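Immunity 23 family protein (Burkholderia dolosa AU0158, PDB 5FFP) probably protects its producing cell by binding and neutralising the toxin of a contact-dependent growth inhibition system. Local coordinates at residues R54-M58 against F144-R149; T97-S101 against Y111-V115. All coordinates share one frame; numbering follows the deposited sequence.

Contact 1 of 2, residues R54-M58 against F144-R149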
loop_
_atom_site.group_PDB
_atom_site.type_symbol
_atom_site.label_atom_id
_atom_site.label_comp_id
_atom_site.label_asym_id
_atom_site.label_seq_id
_atom_site.Cartn_x
_atom_site.Cartn_y
_atom_site.Cartn_z
ATOM N N ARG A 54 -8.001 -0.303 16.719
ATOM C CA ARG A 54 -8.362 -0.868 15.411
ATOM C C ARG A 54 -7.139 -1.421 14.675
ATOM O O ARG A 54 -7.154 -1.572 13.465
ATOM C CB ARG A 54 -9.057 0.208 14.560
ATOM C CG ARG A 54 -10.492 0.515 15.010
ATOM C CD ARG A 54 -10.878 1.999 15.033
ATOM N NE ARG A 54 -11.074 2.635 13.737
ATOM C CZ ARG A 54 -11.738 3.796 13.562
ATOM N NH1 ARG A 54 -12.268 4.457 14.603
ATOM N NH2 ARG A 54 -11.881 4.302 12.337
ATOM N N LEU A 55 -6.072 -1.720 15.399
ATOM C CA LEU A 55 -4.951 -2.415 14.792
ATOM C C LEU A 55 -5.369 -3.834 14.438
ATOM O O LEU A 55 -6.173 -4.460 15.131
ATOM C CB LEU A 55 -3.749 -2.458 15.728
ATOM C CG LEU A 55 -3.049 -1.121 15.949
ATOM C CD1 LEU A 55 -2.083 -1.209 17.133
ATOM C CD2 LEU A 55 -2.351 -0.692 14.663
ATOM N N HIS A 56 -4.838 -4.328 13.327
ATOM C CA HIS A 56 -5.158 -5.673 12.841
ATOM C C HIS A 56 -4.982 -6.724 13.945
ATOM O O HIS A 56 -5.797 -7.645 14.069
ATOM C CB HIS A 56 -4.285 -6.018 11.617
ATOM C CG HIS A 56 -4.838 -7.120 10.772
ATOM N ND1 HIS A 56 -4.302 -8.391 10.761
ATOM C CD2 HIS A 56 -5.875 -7.138 9.895
ATOM C CE1 HIS A 56 -4.990 -9.146 9.920
ATOM N NE2 HIS A 56 -5.945 -8.408 9.376
ATOM N N CYS A 57 -3.937 -6.571 14.757
ATOM C CA CYS A 57 -3.652 -7.541 15.805
ATOM C C CYS A 57 -4.655 -7.588 16.955
ATOM O O CYS A 57 -4.565 -8.474 17.803
ATOM C CB CYS A 57 -2.243 -7.324 16.358
ATOM S SG CYS A 57 -2.030 -5.842 17.354
HETATM N N MSE A 58 -5.610 -6.671 17.006
HETATM C CA MSE A 58 -6.547 -6.661 18.118
HETATM C C MSE A 58 -7.618 -7.676 17.947
HETATM O O MSE A 58 -8.269 -8.051 18.927
HETATM C CB MSE A 58 -7.216 -5.304 18.302
HETATM C CG MSE A 58 -6.196 -4.205 18.545
HETATM SE SE MSE A 58 -5.121 -4.483 20.170
HETATM C CE MSE A 58 -6.518 -4.399 21.579
ATOM N N PHE A 144 0.924 -7.726 24.334
ATOM C CA PHE A 144 0.693 -6.452 23.660
ATOM C C PHE A 144 -0.786 -6.047 23.641
ATOM O O PHE A 144 -1.166 -4.982 24.088
ATOM C CB PHE A 144 1.246 -6.477 22.227
ATOM C CG PHE A 144 0.963 -5.214 21.466
ATOM C CD1 PHE A 144 -0.226 -5.068 20.786
ATOM C CD2 PHE A 144 1.866 -4.168 21.464
ATOM C CE1 PHE A 144 -0.510 -3.912 20.102
ATOM C CE2 PHE A 144 1.592 -3.011 20.772
ATOM C CZ PHE A 144 0.404 -2.880 20.094
ATOM N N GLN A 145 -1.631 -6.888 23.102
ATOM C CA GLN A 145 -3.045 -6.554 23.066
ATOM C C GLN A 145 -3.582 -6.188 24.458
ATOM O O GLN A 145 -4.286 -5.199 24.611
ATOM C CB GLN A 145 -3.854 -7.717 22.483
ATOM C CG GLN A 145 -3.623 -7.914 20.994
ATOM C CD GLN A 145 -2.483 -8.887 20.677
ATOM O OE1 GLN A 145 -1.523 -9.038 21.453
ATOM N NE2 GLN A 145 -2.569 -9.530 19.521
ATOM N N SER A 146 -3.257 -7.009 25.463
ATOM C CA SER A 146 -3.806 -6.833 26.812
ATOM C C SER A 146 -3.390 -5.485 27.441
ATOM O O SER A 146 -4.179 -4.847 28.130
ATOM C CB SER A 146 -3.404 -8.004 27.707
ATOM O OG SER A 146 -2.148 -7.768 28.327
ATOM N N VAL A 147 -2.164 -5.051 27.169
ATOM C CA VAL A 147 -1.684 -3.725 27.578
ATOM C C VAL A 147 -2.439 -2.620 26.832
ATOM O O VAL A 147 -2.914 -1.670 27.425
ATOM C CB VAL A 147 -0.161 -3.603 27.319
ATOM C CG1 VAL A 147 0.316 -2.150 27.321
ATOM C CG2 VAL A 147 0.606 -4.409 28.352
ATOM N N VAL A 148 -2.591 -2.773 25.529
ATOM C CA VAL A 148 -3.399 -1.825 24.756
ATOM C C VAL A 148 -4.812 -1.733 25.289
ATOM O O VAL A 148 -5.349 -0.645 25.509
ATOM C CB VAL A 148 -3.437 -2.184 23.260
ATOM C CG1 VAL A 148 -4.396 -1.279 22.515
ATOM C CG2 VAL A 148 -2.044 -2.063 22.661
ATOM N N ARG A 149 -5.422 -2.879 25.495
ATOM C CA ARG A 149 -6.794 -2.936 25.972
ATOM C C ARG A 149 -6.923 -2.262 27.345
ATOM O O ARG A 149 -7.933 -1.614 27.643
ATOM C CB ARG A 149 -7.276 -4.389 26.008
ATOM C CG ARG A 149 -8.781 -4.539 25.819
ATOM C CD ARG A 149 -9.207 -5.988 25.610
ATOM N NE ARG A 149 -9.073 -6.472 24.224
ATOM C CZ ARG A 149 -8.122 -7.291 23.740
ATOM N NH1 ARG A 149 -8.171 -7.657 22.450
ATOM N NH2 ARG A 149 -7.120 -7.747 24.519
#

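Contact 2 of 2, residues T97-S101 against Y111-V115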
loop_
_atom_site.group_PDB
_atom_site.type_symbol
_atom_site.label_atom_id
_atom_site.label_comp_id
_atom_site.label_asym_id
_atom_site.label_seq_id
_atom_site.Cartn_x
_atom_site.Cartn_y
_atom_site.Cartn_z
ATOM N N THR A 97 -0.262 -5.408 8.393
ATOM C CA THR A 97 -0.790 -6.416 9.303
ATOM C C THR A 97 -0.042 -6.406 10.635
ATOM O O THR A 97 -0.639 -6.462 11.702
ATOM C CB THR A 97 -0.630 -7.796 8.664
ATOM O OG1 THR A 97 -0.949 -7.709 7.277
ATOM C CG2 THR A 97 -1.545 -8.815 9.311
ATOM N N HIS A 98 1.277 -6.303 10.538
ATOM C CA HIS A 98 2.154 -6.446 11.676
ATOM C C HIS A 98 2.494 -5.121 12.358
ATOM O O HIS A 98 3.021 -5.113 13.462
ATOM C CB HIS A 98 3.422 -7.156 11.227
ATOM C CG HIS A 98 3.196 -8.587 10.894
ATOM N ND1 HIS A 98 3.084 -9.558 11.857
ATOM C CD2 HIS A 98 3.009 -9.206 9.710
ATOM C CE1 HIS A 98 2.859 -10.722 11.279
ATOM N NE2 HIS A 98 2.804 -10.533 9.976
ATOM N N LEU A 99 2.158 -4.010 11.720
ATOM C CA LEU A 99 2.463 -2.698 12.261
ATOM C C LEU A 99 1.598 -2.375 13.466
ATOM O O LEU A 99 0.383 -2.479 13.381
ATOM C CB LEU A 99 2.227 -1.648 11.187
ATOM C CG LEU A 99 2.558 -0.217 11.596
ATOM C CD1 LEU A 99 4.022 -0.114 11.971
ATOM C CD2 LEU A 99 2.233 0.696 10.442
ATOM N N VAL A 100 2.221 -2.011 14.589
ATOM C CA VAL A 100 1.475 -1.640 15.790
ATOM C C VAL A 100 1.853 -0.300 16.402
ATOM O O VAL A 100 1.357 0.038 17.505
ATOM C CB VAL A 100 1.562 -2.744 16.860
ATOM C CG1 VAL A 100 1.100 -4.076 16.276
ATOM C CG2 VAL A 100 2.967 -2.866 17.416
ATOM N N SER A 101 2.710 0.469 15.729
ATOM C CA SER A 101 2.988 1.829 16.198
ATOM C C SER A 101 1.707 2.652 16.280
ATOM O O SER A 101 0.914 2.646 15.354
ATOM C CB SER A 101 3.926 2.594 15.257
ATOM O OG SER A 101 5.016 1.823 14.823
ATOM N N TYR A 111 8.806 2.548 13.488
ATOM C CA TYR A 111 7.984 1.491 12.932
ATOM C C TYR A 111 8.136 0.290 13.826
ATOM O O TYR A 111 9.245 -0.189 14.054
ATOM C CB TYR A 111 8.400 1.219 11.490
ATOM C CG TYR A 111 7.971 2.373 10.586
ATOM C CD1 TYR A 111 6.642 2.510 10.198
ATOM C CD2 TYR A 111 8.873 3.353 10.188
ATOM C CE1 TYR A 111 6.229 3.578 9.424
ATOM C CE2 TYR A 111 8.464 4.424 9.398
ATOM C CZ TYR A 111 7.138 4.528 9.019
ATOM O OH TYR A 111 6.702 5.579 8.229
ATOM N N ILE A 112 7.016 -0.172 14.367
ATOM C CA ILE A 112 7.042 -1.158 15.422
ATOM C C ILE A 112 6.072 -2.246 15.066
ATOM O O ILE A 112 4.883 -1.976 14.880
ATOM C CB ILE A 112 6.646 -0.514 16.757
ATOM C CG1 ILE A 112 7.681 0.554 17.142
ATOM C CG2 ILE A 112 6.553 -1.573 17.851
ATOM C CD1 ILE A 112 7.127 1.576 18.095
ATOM N N PHE A 113 6.578 -3.474 14.973
ATOM C CA PHE A 113 5.800 -4.555 14.416
ATOM C C PHE A 113 5.592 -5.649 15.447
ATOM O O PHE A 113 6.451 -5.871 16.291
ATOM C CB PHE A 113 6.498 -5.129 13.181
ATOM C CG PHE A 113 6.733 -4.125 12.067
ATOM C CD1 PHE A 113 5.735 -3.836 11.136
ATOM C CD2 PHE A 113 7.971 -3.517 11.921
ATOM C CE1 PHE A 113 5.951 -2.932 10.106
ATOM C CE2 PHE A 113 8.207 -2.619 10.893
ATOM C CZ PHE A 113 7.195 -2.326 9.978
ATOM N N LEU A 114 4.447 -6.323 15.370
ATOM C CA LEU A 114 4.162 -7.478 16.188
ATOM C C LEU A 114 4.231 -8.755 15.329
ATOM O O LEU A 114 3.551 -8.852 14.297
ATOM C CB LEU A 114 2.774 -7.348 16.782
ATOM C CG LEU A 114 2.414 -8.292 17.935
ATOM C CD1 LEU A 114 3.337 -8.093 19.121
ATOM C CD2 LEU A 114 0.970 -8.083 18.365
ATOM N N VAL A 115 5.038 -9.728 15.758
ATOM C CA VAL A 115 5.058 -11.067 15.151
ATOM C C VAL A 115 4.826 -12.107 16.249
ATOM O O VAL A 115 5.521 -12.111 17.271
ATOM C CB VAL A 115 6.425 -11.364 14.493
ATOM C CG1 VAL A 115 6.492 -12.802 13.994
ATOM C CG2 VAL A 115 6.721 -10.395 13.357
#

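Contact 1 of 2, residues R54-M58 against F144-R149
The selenomethionine side chain of M58 and the amide arm of Q145 run antiparallel alongside one another, SE lying 3.8 Å from Q145 CG. Although its CB is not aimed at helix 143-154, M58 has all three torsions near -60°, and this curl brings its end round onto the helix. CE packs 3.9 Å from V148 CG1 and also lies over one face of the R149 guanidinium, near its rim. M58 O meets the same group at its edge, 3.5 Å from R149 NH1, as a near contact only. The polar grip comes from Q145, whose chain turns sharply at its second torsion. Its NE2 donates to C57 O at 2.8 Å with an N-H...O angle of 159°, and makes a weak hydrogen bond to E116 OE2 as well; the oxygen of C57 lies close to the amide plane, whereas the donor is tilted 32° from the carbonyl plane. On the apolar side, C57 SG approaches F144 CE1 at 3.7 Å in an oblique sulfur-aromatic contact, and L55 CD1 reaches the edge of the ring at CZ. V148 CG2, one helical turn on, sits over one face of F144, toward its rim. The contact thus docks the loop between helices 45-52 and 65-69 onto helix 143-154, where F144 also stacks on F9 of strand 9-15, and C57, F144 and Q145 all touch L114 of strand 110-117.

Contact 2 of 2, residues T97-S101 against Y111-V115
H98 and F113 each present a ring edge to the opposing backbone: L114 O lies in the imidazole plane, while the C of H98 and the N of L99 lie at the phenyl edge, CD1 of F113 being 3.6 Å from that N. The ring of Y111 receives L99 CD1 at its edge, and F84 meets the same tyrosine edge-to-face. The motif is a short antiparallel bridge, in which the loop before helix 103-108 runs along the edge of strand 110-117. L99 and F113 form its non-hydrogen-bonded pair, CA to CA 4.4 Å, flanked by two backbone bonds, L114 N to H98 O and V100 N to I112 O, each 2.7 Å long.

H98 adds a side-chain bond at one end of this bridge. With CG anti to its carbonyl carbon (chi1 -70°), the ring swings over to L114, and ND1 donates to L114 O at 2.6 Å, almost straight at 165°. L114 is therefore clasped by both its N and its O to one histidine. Beyond the bridge, V100 and I112 lie roughly perpendicular, meeting at their CG2 methyls, and V100 CG1 packs on L114 CB at 3.7 Å; L123 of strand 120-127 lies against all three. Y111 and F113 instead touch Y76 of helix 72-83. That side reaches the dimer interface, where Y111 OH bonds to G90 O of the second subunit and L99 packs on A91 of that subunit. At the other end of the bridge, S101 OG hydrogen-bonds Y110 O and also takes a weak bond from I112 N, 2.9 Å away but bent to 127°.

Contact 2 is wholly buried near the centre of the chain, whereas contact 1 lies further out and ends at an exposed arginine. They also differ in kind: backbone bonds of a single bridge beside the outermost strand 110-117, with a histidine bond added, characterise 97-101 against 111-115, while 54-58 against 144-149 depends on side chains, with a single amide-to-carbonyl bond amid apolar and sulfur contacts. The two meet directly, F144 CZ lying 3.4 Å from V100 CB, and L55 packs on the backbone of L99 and V100. Helix 143-154 and the 54-58 loop thus both meet V100 and L114 of contact 2. Of the two, contact 2 alone reaches the second subunit.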